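Local coordinates for protein transketolase (Campylobacter jejuni, PDB 3L84) that belongs to the transketolase family of thiamine diphosphate-dependent enzymes and pairs two copies of a multidomain chain in its assembly, at residues 471-475 with 533-537; 459-463 with 585-591; 442-446 with 614-620. All coordinates share one frame. Numbering follows the deposited sequence.

In the fold
All three contacts join the pyrimidine-binding domain to the C-terminal domain on the same side of the chain's centre, their centres 13 to 15 Å apart. The first segments run 442-446, 459-463, 471-475 and the second 533-537, 585-591, 614-620, so contact 1 closes the innermost loop and contact 3 the outermost. Loops following strands 436-440 and 469-471, with helix 458-464, meet loops following strands 528-532 and 580-584 and the end of helix 611-617. R472 forms a salt bridge with D442, S533 and E536 probably hydrogen-bond E585 and the A586 backbone N respectively, and F620 packs on E536, E585 and A586, so the three contacts make one interdomain seam; contacts 2 and 3 also reach the second subunit.

Contact 1: residues 471-475 with 533-537; sequences FRPAD and SGSEV
R472 lays its guanidinium over G534 CA and S535 N, at an interface between two alpha/beta domains where the loop after strand 469-471 of one sheet meets the loop after strand 528-532 of the other. The 471-475 loop leaves its strand extended (R472 -129/80, P473 -71/144), bends at A474 (-87/-15) and reaches D475, the N-cap of helix 476-488. In the other segment, S533 to E536 make a beta turn close to type II', with G534 at 50/-133, S535 at -61/-13 and E536 N 3.1 Å from S533 O; V537 N lies 3.2 Å from G534 O as helix 537-549 begins. A474 and G534 are in register, CA to CA 3.8 Å. A beta carbon on G534 would clash with R472 CG. R472 is all-trans through chi3: NH1 donates to S533 OG (2.9 Å), and NH1 and NH2 both donate to E536 OE1 (3.0 Å each), a salt bridge. S533 OG also bonds E585, and D442 forms a salt bridge with R472 NE. E536, with chi1 m and chi2 p, turns its carboxylate back to take S535 OG on OE2 (2.6 Å). A474 CB packs on V537 CG2 at 3.8 Å, and G534 N gives R472 O a weak hydrogen bond of 3.1 Å.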
ATOM      1  N   PHE A 471      13.326  10.230  10.154  1.00  6.00           N
ATOM      2  CA  PHE A 471      14.739  10.602  10.233  1.00  6.49           C
ATOM      3  C   PHE A 471      15.450  10.297   8.938  1.00  5.46           C
ATOM      4  O   PHE A 471      15.323   9.189   8.411  1.00  7.26           O
ATOM      5  CB  PHE A 471      15.437   9.856  11.347  1.00  7.03           C
ATOM      6  CG  PHE A 471      14.980  10.230  12.713  1.00  6.12           C
ATOM      7  CD1 PHE A 471      15.388  11.412  13.288  1.00  6.73           C
ATOM      8  CD2 PHE A 471      14.120   9.411  13.419  1.00  6.70           C
ATOM      9  CE1 PHE A 471      15.000  11.743  14.580  1.00  6.37           C
ATOM     10  CE2 PHE A 471      13.737   9.766  14.707  1.00  7.37           C
ATOM     11  CZ  PHE A 471      14.186  10.925  15.248  1.00  7.71           C
ATOM     12  N   ARG A 472      16.205  11.248   8.405  1.00  5.87           N
ATOM     13  CA  ARG A 472      17.004  11.040   7.188  1.00  5.93           C
ATOM     14  C   ARG A 472      18.437  11.503   7.506  1.00  5.98           C
ATOM     15  O   ARG A 472      18.844  12.616   7.157  1.00  6.83           O
ATOM     16  CB  ARG A 472      16.395  11.737   6.001  1.00  5.77           C
ATOM     17  CG  ARG A 472      17.064  11.477   4.707  1.00  6.15           C
ATOM     18  CD  ARG A 472      16.252  11.958   3.484  1.00  7.16           C
ATOM     19  NE  ARG A 472      16.917  11.619   2.213  1.00  7.53           N
ATOM     20  CZ  ARG A 472      17.545  12.450   1.401  1.00  7.75           C
ATOM     21  NH1 ARG A 472      17.565  13.750   1.588  1.00  9.01           N
ATOM     22  NH2 ARG A 472      18.106  11.936   0.325  1.00  9.00           N
ATOM     23  N   PRO A 473      19.220  10.653   8.183  1.00  5.53           N
ATOM     24  CA  PRO A 473      20.515  11.095   8.699  1.00  6.04           C
ATOM     25  C   PRO A 473      21.524  11.304   7.586  1.00  6.30           C
ATOM     26  O   PRO A 473      21.540  10.568   6.595  1.00  6.46           O
ATOM     27  CB  PRO A 473      20.941   9.950   9.618  1.00  6.87           C
ATOM     28  CG  PRO A 473      20.217   8.775   9.100  1.00  6.00           C
ATOM     29  CD  PRO A 473      18.870   9.294   8.657  1.00  5.17           C
ATOM     30  N   ALA A 474      22.371  12.317   7.741  1.00  5.60           N
ATOM     31  CA  ALA A 474      23.407  12.602   6.778  1.00  6.26           C
ATOM     32  C   ALA A 474      24.682  11.826   7.041  1.00  7.26           C
ATOM     33  O   ALA A 474      25.523  11.706   6.127  1.00  9.26           O
ATOM     34  CB  ALA A 474      23.709  14.077   6.763  1.00  7.38           C
ATOM     35  N   ASP A 475      24.835  11.244   8.211  1.00  6.59           N
ATOM     36  CA  ASP A 475      26.057  10.477   8.536  1.00  7.27           C
ATOM     37  C   ASP A 475      25.749   9.560   9.690  1.00  6.45           C
ATOM     38  O   ASP A 475      24.628   9.548  10.198  1.00  6.65           O
ATOM     39  CB  ASP A 475      27.293  11.392   8.784  1.00  7.39           C
ATOM     40  CG  ASP A 475      27.265  12.170  10.075  1.00 11.13           C
ATOM     41  OD1 ASP A 475      26.334  12.034  10.893  1.00 10.83           O
ATOM     42  OD2 ASP A 475      28.270  12.907  10.310  1.00 11.62           O
ATOM     43  N   SER A 533      18.774  17.541   3.945  1.00 10.31           N
ATOM     44  CA  SER A 533      18.829  16.340   4.754  1.00  9.97           C
ATOM     45  C   SER A 533      19.650  15.260   4.040  1.00 10.24           C
ATOM     46  O   SER A 533      19.872  15.292   2.821  1.00  9.39           O
ATOM     47  CB  SER A 533      17.429  15.794   5.035  1.00 10.90           C
ATOM     48  OG  SER A 533      16.807  15.344   3.854  1.00 12.43           O
ATOM     49  N   GLY A 534      20.062  14.254   4.790  1.00  8.96           N
ATOM     50  CA  GLY A 534      20.650  13.070   4.250  1.00  8.74           C
ATOM     51  C   GLY A 534      21.761  13.325   3.271  1.00  8.66           C
ATOM     52  O   GLY A 534      22.668  14.143   3.532  1.00  8.67           O
ATOM     53  N   SER A 535      21.702  12.632   2.152  1.00  8.43           N
ATOM     54  CA  SER A 535      22.718  12.673   1.118  1.00  8.15           C
ATOM     55  C   SER A 535      22.936  14.029   0.486  1.00  8.52           C
ATOM     56  O   SER A 535      23.935  14.185  -0.214  1.00 10.97           O
ATOM     57  CB  SER A 535      22.431  11.640   0.032  1.00  8.14           C
ATOM     58  OG  SER A 535      21.103  11.817  -0.479  1.00  8.88           O
ATOM     59  N   GLU A 536      22.061  15.003   0.702  1.00  7.47           N
ATOM     60  CA  GLU A 536      22.263  16.338   0.091  1.00  7.85           C
ATOM     61  C   GLU A 536      22.988  17.335   0.966  1.00  7.68           C
ATOM     62  O   GLU A 536      23.285  18.441   0.522  1.00  8.56           O
ATOM     63  CB  GLU A 536      20.901  16.889  -0.389  1.00  9.35           C
ATOM     64  CG  GLU A 536      20.450  16.245  -1.673  1.00  9.27           C
ATOM     65  CD  GLU A 536      20.154  14.770  -1.526  1.00 10.01           C
ATOM     66  OE1 GLU A 536      19.120  14.453  -0.881  1.00  9.66           O
ATOM     67  OE2 GLU A 536      20.932  13.926  -2.032  1.00 10.15           O
ATOM     68  N   VAL A 537      23.310  16.969   2.199  1.00  8.64           N
ATOM     69  CA  VAL A 537      23.959  17.935   3.097  1.00  9.74           C
ATOM     70  C   VAL A 537      25.356  18.303   2.609  1.00 10.03           C
ATOM     71  O   VAL A 537      25.749  19.458   2.600  1.00  9.07           O
ATOM     72  CB  VAL A 537      23.985  17.410   4.572  1.00  9.87           C
ATOM     73  CG1 VAL A 537      24.824  18.342   5.479  1.00 10.25           C
ATOM     74  CG2 VAL A 537      22.582  17.312   5.113  1.00 10.48           C
TER

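Contact 2: residues 459-463 with 585-591; sequences LSTFR and EAAHSNE
A buried salt-bridge network at the interdomain interface, close to the subunit boundary, sets R463 between E585 and E591. Segment 459-463 is helical, with R463 N 3.0 Å from L459 O; 585-591 opens with an inverse gamma turn centred on A586, runs on extended through A587 and enters a 3-10 turn at N590. S460 and S589 are nearest in register, CA to CA 5.7 Å. R463 (m, t, t) reaches out so that NH1 donates to E585 OE1 and E591 OE2, both at 2.9 Å, and NH2 to E585 OE2 at 2.8 Å. E585 OE1 also takes S589 OG (2.7 Å), while its OE2 is shared with S533. E591 curls back (p, m), its OE1 2.7 Å from S460 OG. A water bridges S460 N (2.9 Å) and H588 O (3.0 Å), and L459 CD2 meets A587 CB at 4.1 Å. R463 also packs on helix 562-566 and L459 on strand 469-471, while H588 ND1 bonds A464 O of the second subunit, at the end of its helix 458-464.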
ATOM      1  N   LEU A 459       9.111  10.539   1.041  1.00  6.45           N
ATOM      2  CA  LEU A 459       9.449  11.409   2.157  1.00  7.10           C
ATOM      3  C   LEU A 459       8.259  12.303   2.481  1.00  7.06           C
ATOM      4  O   LEU A 459       7.917  12.510   3.658  1.00  8.62           O
ATOM      5  CB  LEU A 459      10.694  12.203   1.790  1.00  9.69           C
ATOM      6  CG  LEU A 459      11.549  12.859   2.826  1.00 11.98           C
ATOM      7  CD1 LEU A 459      11.981  11.850   3.914  1.00 11.41           C
ATOM      8  CD2 LEU A 459      12.785  13.424   2.140  1.00 11.84           C
ATOM      9  N   SER A 460       7.580  12.839   1.483  1.00  6.66           N
ATOM     10  CA  SER A 460       6.396  13.676   1.713  1.00  7.30           C
ATOM     11  C   SER A 460       5.305  12.900   2.446  1.00  7.73           C
ATOM     12  O   SER A 460       4.659  13.413   3.346  1.00  7.41           O
ATOM     13  CB  SER A 460       5.817  14.235   0.431  1.00  7.78           C
ATOM     14  OG  SER A 460       6.663  15.171  -0.190  1.00 10.39           O
ATOM     15  N   THR A 461       5.050  11.662   2.028  1.00  6.41           N
ATOM     16  CA  THR A 461       4.061  10.810   2.672  1.00  5.98           C
ATOM     17  C   THR A 461       4.348  10.617   4.146  1.00  6.22           C
ATOM     18  O   THR A 461       3.460  10.834   4.975  1.00  7.64           O
ATOM     19  CB  THR A 461       3.984   9.452   2.016  1.00  7.23           C
ATOM     20  OG1 THR A 461       3.573   9.618   0.650  1.00  7.77           O
ATOM     21  CG2 THR A 461       3.045   8.490   2.734  1.00  7.84           C
ATOM     22  N   PHE A 462       5.569  10.214   4.480  1.00  6.34           N
ATOM     23  CA  PHE A 462       5.892   9.949   5.867  1.00  7.05           C
ATOM     24  C   PHE A 462       5.921  11.216   6.716  1.00  6.74           C
ATOM     25  O   PHE A 462       5.484  11.181   7.869  1.00  8.10           O
ATOM     26  CB  PHE A 462       7.159   9.080   5.992  1.00  7.99           C
ATOM     27  CG  PHE A 462       6.843   7.654   5.881  1.00  9.67           C
ATOM     28  CD1 PHE A 462       6.595   7.070   4.683  1.00 10.86           C
ATOM     29  CD2 PHE A 462       6.773   6.893   7.049  1.00 12.92           C
ATOM     30  CE1 PHE A 462       6.179   5.687   4.636  1.00 14.08           C
ATOM     31  CE2 PHE A 462       6.423   5.573   6.999  1.00 14.59           C
ATOM     32  CZ  PHE A 462       6.083   4.993   5.820  1.00 13.47           C
ATOM     33  N   ARG A 463       6.363  12.331   6.169  1.00  5.90           N
ATOM     34  CA  ARG A 463       6.313  13.579   6.901  1.00  5.74           C
ATOM     35  C   ARG A 463       4.892  14.027   7.113  1.00  7.27           C
ATOM     36  O   ARG A 463       4.576  14.530   8.211  1.00  9.56           O
ATOM     37  CB  ARG A 463       7.111  14.653   6.196  1.00  6.70           C
ATOM     38  CG  ARG A 463       8.600  14.382   6.254  1.00  6.42           C
ATOM     39  CD  ARG A 463       9.344  15.376   5.416  1.00  7.22           C
ATOM     40  NE  ARG A 463      10.793  15.239   5.567  1.00  7.21           N
ATOM     41  CZ  ARG A 463      11.663  15.772   4.741  1.00  8.70           C
ATOM     42  NH1 ARG A 463      11.256  16.366   3.630  1.00 10.76           N
ATOM     43  NH2 ARG A 463      12.968  15.607   4.982  1.00 10.87           N
ATOM     44  N   GLU A 585      16.909  18.651  -1.539  1.00  8.08           N
ATOM     45  CA  GLU A 585      16.650  17.251  -1.243  1.00  8.80           C
ATOM     46  C   GLU A 585      16.421  16.504  -2.549  1.00  7.76           C
ATOM     47  O   GLU A 585      15.756  17.002  -3.424  1.00  7.96           O
ATOM     48  CB  GLU A 585      15.409  17.075  -0.351  1.00 10.78           C
ATOM     49  CG  GLU A 585      15.612  17.389   1.108  1.00 12.60           C
ATOM     50  CD  GLU A 585      14.447  16.968   2.002  1.00 13.37           C
ATOM     51  OE1 GLU A 585      13.250  16.932   1.567  1.00 12.86           O
ATOM     52  OE2 GLU A 585      14.724  16.739   3.179  1.00 14.13           O
ATOM     53  N   ALA A 586      16.894  15.269  -2.604  1.00  8.06           N
ATOM     54  CA  ALA A 586      16.649  14.375  -3.740  1.00  7.39           C
ATOM     55  C   ALA A 586      15.283  13.714  -3.562  1.00  8.09           C
ATOM     56  O   ALA A 586      15.149  12.516  -3.286  1.00  7.88           O
ATOM     57  CB  ALA A 586      17.765  13.323  -3.885  1.00  8.29           C
ATOM     58  N   ALA A 587      14.260  14.537  -3.681  1.00  8.50           N
ATOM     59  CA  ALA A 587      12.859  14.147  -3.415  1.00  7.52           C
ATOM     60  C   ALA A 587      11.983  15.233  -3.970  1.00  8.12           C
ATOM     61  O   ALA A 587      12.448  16.351  -4.208  1.00  7.89           O
ATOM     62  CB  ALA A 587      12.625  13.985  -1.905  1.00  8.79           C
ATOM     63  N   HIS A 588      10.703  14.941  -4.130  1.00  8.30           N
ATOM     64  CA  HIS A 588       9.710  15.980  -4.490  1.00  8.79           C
ATOM     65  C   HIS A 588       9.057  16.305  -3.197  1.00 12.08           C
ATOM     66  O   HIS A 588       8.083  15.631  -2.804  1.00 13.11           O
ATOM     67  CB  HIS A 588       8.680  15.425  -5.447  1.00  9.55           C
ATOM     68  CG  HIS A 588       7.754  16.452  -5.971  1.00  8.85           C
ATOM     69  ND1 HIS A 588       6.499  16.121  -6.399  1.00 10.68           N
ATOM     70  CD2 HIS A 588       7.916  17.776  -6.231  1.00  8.72           C
ATOM     71  CE1 HIS A 588       5.901  17.209  -6.850  1.00 10.69           C
ATOM     72  NE2 HIS A 588       6.721  18.231  -6.743  1.00  9.63           N
ATOM     73  N   SER A 589       9.640  17.277  -2.516  1.00 10.73           N
ATOM     74  CA  SER A 589       9.300  17.615  -1.121  1.00 11.78           C
ATOM     75  C   SER A 589       8.892  19.120  -0.986  1.00 10.29           C
ATOM     76  O   SER A 589       9.566  20.000  -0.437  1.00 11.29           O
ATOM     77  CB  SER A 589      10.357  17.109  -0.123  1.00 14.17           C
ATOM     78  OG  SER A 589      11.677  17.337  -0.598  1.00 16.25           O
ATOM     79  N   ASN A 590       7.687  19.400  -1.477  1.00  8.61           N
ATOM     80  CA  ASN A 590       7.118  20.707  -1.400  1.00  8.08           C
ATOM     81  C   ASN A 590       6.835  21.143   0.028  1.00  7.85           C
ATOM     82  O   ASN A 590       6.713  22.326   0.290  1.00  7.39           O
ATOM     83  CB  ASN A 590       5.816  20.821  -2.213  1.00  8.16           C
ATOM     84  CG  ASN A 590       6.039  20.991  -3.714  1.00 10.42           C
ATOM     85  OD1 ASN A 590       5.199  20.558  -4.527  1.00 15.26           O
ATOM     86  ND2 ASN A 590       7.092  21.658  -4.090  1.00 11.04           N
ATOM     87  N   GLU A 591       6.752  20.214   0.976  1.00  7.07           N
ATOM     88  CA  GLU A 591       6.636  20.599   2.372  1.00  7.19           C
ATOM     89  C   GLU A 591       7.788  21.469   2.845  1.00  6.54           C
ATOM     90  O   GLU A 591       7.652  22.193   3.835  1.00  6.48           O
ATOM     91  CB  GLU A 591       6.464  19.363   3.271  1.00  7.26           C
ATOM     92  CG  GLU A 591       7.663  18.411   3.341  1.00  8.90           C
ATOM     93  CD  GLU A 591       7.733  17.353   2.259  1.00 11.87           C
ATOM     94  OE1 GLU A 591       6.965  17.383   1.280  1.00 11.18           O
ATOM     95  OE2 GLU A 591       8.609  16.472   2.385  1.00 11.77           O
TER
HETATM   96  O   HOH W   1       8.944  13.414  -1.026  1.00 11.73           O

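Contact 3: residues 442-446 with 614-620; sequences DSIGV and VFERFGF
I444 gives up 114 Å² to this contact, F615 62 Å² and V614 35 Å², and these three make an apolar interdomain joint without a hydrogen bond between the segments. I444 opens a short 3-10 turn, 444-446, with backbone angles near -54/-16. S443, just before it, forms an ST turn: its p rotamer brings OG within 2.9 Å of G445 N, while V446 N bonds S443 O at 3.0 Å. The facing segment takes in the end of helix 611-617 and the three residues after it, the helix being ended by a Schellman motif in which F620 N bonds F615 O and G619 N bonds E616 O, both at 3.0 Å, with G619 at positive phi (94/9). The closest CA pairs are I444 with V614 at 6.7 Å and G445 with F615 at 6.9 Å. I444, chi1 p and chi2 t, sets CB 3.6 Å from V614 CG1 and pushes CD1 among three aromatic residues, 3.6 Å from F615 CD1, 3.8 Å from F618 CB and 4.3 Å from F620 CD2. The CA-to-CB bond of F615 points sideways to the 442-446 segment, but with chi1 near -85° the end of its ring comes nearer: CE2 comes to 3.4 Å from G445 CA and CZ to 3.8 Å from S443 OG. A beta carbon on G445 would sit only 3.1 Å from F615 CE2. I444 also touches I602, V614 packs on L94 of the second subunit, and G619 O bonds Y600 OH from strand 598-600. The contact joins the loop after strand 436-440 to the end of helix 611-617, which in the chain is followed by helix 622-629.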
ATOM      1  N   ASP A 442      17.232   5.202  -0.487  1.00  5.89           N
ATOM      2  CA  ASP A 442      16.273   6.315  -0.311  1.00  5.86           C
ATOM      3  C   ASP A 442      16.071   7.268  -1.461  1.00  6.13           C
ATOM      4  O   ASP A 442      15.232   8.146  -1.324  1.00  6.68           O
ATOM      5  CB  ASP A 442      16.666   7.157   0.912  1.00  6.42           C
ATOM      6  CG  ASP A 442      17.914   8.001   0.711  1.00  8.87           C
ATOM      7  OD1 ASP A 442      18.853   7.541   0.056  1.00  8.18           O
ATOM      8  OD2 ASP A 442      17.964   9.104   1.311  1.00  9.24           O
ATOM      9  N   SER A 443      16.774   7.126  -2.571  1.00  5.60           N
ATOM     10  CA  SER A 443      16.713   8.157  -3.590  1.00  6.16           C
ATOM     11  C   SER A 443      17.140   7.631  -4.947  1.00  6.72           C
ATOM     12  O   SER A 443      17.441   6.457  -5.127  1.00  6.92           O
ATOM     13  CB  SER A 443      17.599   9.350  -3.211  1.00  6.99           C
ATOM     14  OG  SER A 443      18.958   9.028  -3.464  1.00  8.55           O
ATOM     15  N   ILE A 444      17.199   8.540  -5.914  1.00  6.41           N
ATOM     16  CA  ILE A 444      17.791   8.282  -7.241  1.00  7.41           C
ATOM     17  C   ILE A 444      19.215   7.759  -7.147  1.00  7.69           C
ATOM     18  O   ILE A 444      19.702   7.201  -8.129  1.00  7.80           O
ATOM     19  CB  ILE A 444      17.782   9.554  -8.129  1.00  6.97           C
ATOM     20  CG1 ILE A 444      18.315  10.810  -7.397  1.00  7.68           C
ATOM     21  CG2 ILE A 444      16.366   9.823  -8.640  1.00  8.26           C
ATOM     22  CD1 ILE A 444      18.747  11.967  -8.351  1.00  8.49           C
ATOM     23  N   GLY A 445      19.880   7.888  -5.997  1.00  8.19           N
ATOM     24  CA  GLY A 445      21.186   7.279  -5.782  1.00  8.57           C
ATOM     25  C   GLY A 445      21.182   5.763  -5.905  1.00  9.06           C
ATOM     26  O   GLY A 445      22.244   5.137  -6.061  1.00 10.85           O
ATOM     27  N   VAL A 446      20.001   5.151  -5.868  1.00  8.63           N
ATOM     28  CA  VAL A 446      19.839   3.745  -6.241  1.00  9.23           C
ATOM     29  C   VAL A 446      20.488   3.408  -7.592  1.00  8.93           C
ATOM     30  O   VAL A 446      21.087   2.339  -7.773  1.00  9.71           O
ATOM     31  CB  VAL A 446      18.326   3.412  -6.230  1.00  9.14           C
ATOM     32  CG1 VAL A 446      18.010   2.142  -7.038  1.00 11.35           C
ATOM     33  CG2 VAL A 446      17.868   3.247  -4.794  1.00 10.04           C
ATOM     34  N   VAL A 614      22.964   9.820 -12.738  1.00  7.62           N
ATOM     35  CA  VAL A 614      21.594  10.164 -12.398  1.00  7.39           C
ATOM     36  C   VAL A 614      21.595  11.434 -11.517  1.00  7.01           C
ATOM     37  O   VAL A 614      20.802  12.335 -11.736  1.00  6.64           O
ATOM     38  CB  VAL A 614      20.843   8.972 -11.760  1.00  7.10           C
ATOM     39  CG1 VAL A 614      19.422   9.360 -11.368  1.00 10.26           C
ATOM     40  CG2 VAL A 614      20.818   7.833 -12.753  1.00  9.05           C
ATOM     41  N   PHE A 615      22.478  11.518 -10.526  1.00  7.40           N
ATOM     42  CA  PHE A 615      22.504  12.728  -9.722  1.00  7.03           C
ATOM     43  C   PHE A 615      22.822  13.957 -10.572  1.00  7.33           C
ATOM     44  O   PHE A 615      22.213  14.994 -10.370  1.00  8.18           O
ATOM     45  CB  PHE A 615      23.498  12.599  -8.549  1.00  7.78           C
ATOM     46  CG  PHE A 615      22.940  11.943  -7.304  1.00  9.04           C
ATOM     47  CD1 PHE A 615      21.890  12.504  -6.615  1.00  9.77           C
ATOM     48  CD2 PHE A 615      23.508  10.788  -6.812  1.00 11.84           C
ATOM     49  CE1 PHE A 615      21.403  11.893  -5.445  1.00 11.26           C
ATOM     50  CE2 PHE A 615      22.999  10.192  -5.643  1.00 11.57           C
ATOM     51  CZ  PHE A 615      21.985  10.754  -4.982  1.00 10.93           C
ATOM     52  N   GLU A 616      23.731  13.823 -11.529  1.00  7.61           N
ATOM     53  CA  GLU A 616      24.092  14.962 -12.390  1.00  7.85           C
ATOM     54  C   GLU A 616      22.885  15.349 -13.247  1.00  7.00           C
ATOM     55  O   GLU A 616      22.553  16.534 -13.387  1.00  7.57           O
ATOM     56  CB  GLU A 616      25.306  14.621 -13.273  1.00  8.58           C
ATOM     57  CG  GLU A 616      25.779  15.752 -14.146  1.00  9.93           C
ATOM     58  CD  GLU A 616      26.309  16.936 -13.377  1.00 13.50           C
ATOM     59  OE1 GLU A 616      26.912  16.778 -12.282  1.00 14.05           O
ATOM     60  OE2 GLU A 616      26.184  18.063 -13.907  1.00 16.19           O
ATOM     61  N   ARG A 617      22.214  14.351 -13.817  1.00  6.94           N
ATOM     62  CA  ARG A 617      21.030  14.579 -14.633  1.00  6.97           C
ATOM     63  C   ARG A 617      19.978  15.412 -13.889  1.00  6.67           C
ATOM     64  O   ARG A 617      19.334  16.275 -14.485  1.00  8.96           O
ATOM     65  CB  ARG A 617      20.479  13.193 -15.034  1.00  8.06           C
ATOM     66  CG  ARG A 617      19.043  13.171 -15.499  1.00 10.56           C
ATOM     67  CD  ARG A 617      18.840  13.792 -16.855  1.00 13.15           C
ATOM     68  NE  ARG A 617      17.509  13.338 -17.269  1.00 14.99           N
ATOM     69  CZ  ARG A 617      16.358  13.838 -16.827  1.00 14.53           C
ATOM     70  NH1 ARG A 617      16.318  14.907 -16.057  1.00 16.18           N
ATOM     71  NH2 ARG A 617      15.242  13.233 -17.176  1.00 20.08           N
ATOM     72  N   PHE A 618      19.799  15.127 -12.606  1.00  6.61           N
ATOM     73  CA  PHE A 618      18.784  15.793 -11.817  1.00  6.95           C
ATOM     74  C   PHE A 618      19.280  17.046 -11.105  1.00  7.94           C
ATOM     75  O   PHE A 618      18.531  17.676 -10.346  1.00  9.31           O
ATOM     76  CB  PHE A 618      18.111  14.758 -10.871  1.00  8.42           C
ATOM     77  CG  PHE A 618      17.154  13.882 -11.616  1.00  8.14           C
ATOM     78  CD1 PHE A 618      15.930  14.378 -12.008  1.00 11.22           C
ATOM     79  CD2 PHE A 618      17.504  12.612 -12.012  1.00  8.66           C
ATOM     80  CE1 PHE A 618      15.096  13.588 -12.775  1.00 13.71           C
ATOM     81  CE2 PHE A 618      16.670  11.806 -12.757  1.00  9.28           C
ATOM     82  CZ  PHE A 618      15.464  12.277 -13.114  1.00 10.54           C
ATOM     83  N   GLY A 619      20.516  17.462 -11.425  1.00  7.88           N
ATOM     84  CA  GLY A 619      20.977  18.768 -10.993  1.00  7.65           C
ATOM     85  C   GLY A 619      21.751  18.831  -9.718  1.00  8.07           C
ATOM     86  O   GLY A 619      22.040  19.923  -9.239  1.00  7.69           O
ATOM     87  N   PHE A 620      22.117  17.700  -9.159  1.00  7.91           N
ATOM     88  CA  PHE A 620      22.794  17.658  -7.844  1.00  8.33           C
ATOM     89  C   PHE A 620      24.284  17.733  -8.002  1.00  9.08           C
ATOM     90  O   PHE A 620      24.999  16.745  -7.907  1.00 11.10           O
ATOM     91  CB  PHE A 620      22.299  16.466  -7.012  1.00  8.45           C
ATOM     92  CG  PHE A 620      20.841  16.578  -6.679  1.00  8.48           C
ATOM     93  CD1 PHE A 620      20.433  17.342  -5.593  1.00 10.03           C
ATOM     94  CD2 PHE A 620      19.876  16.011  -7.479  1.00  9.64           C
ATOM     95  CE1 PHE A 620      19.091  17.519  -5.322  1.00 10.43           C
ATOM     96  CE2 PHE A 620      18.538  16.199  -7.214  1.00 10.13           C
ATOM     97  CZ  PHE A 620      18.135  16.967  -6.133  1.00  9.89           C
TER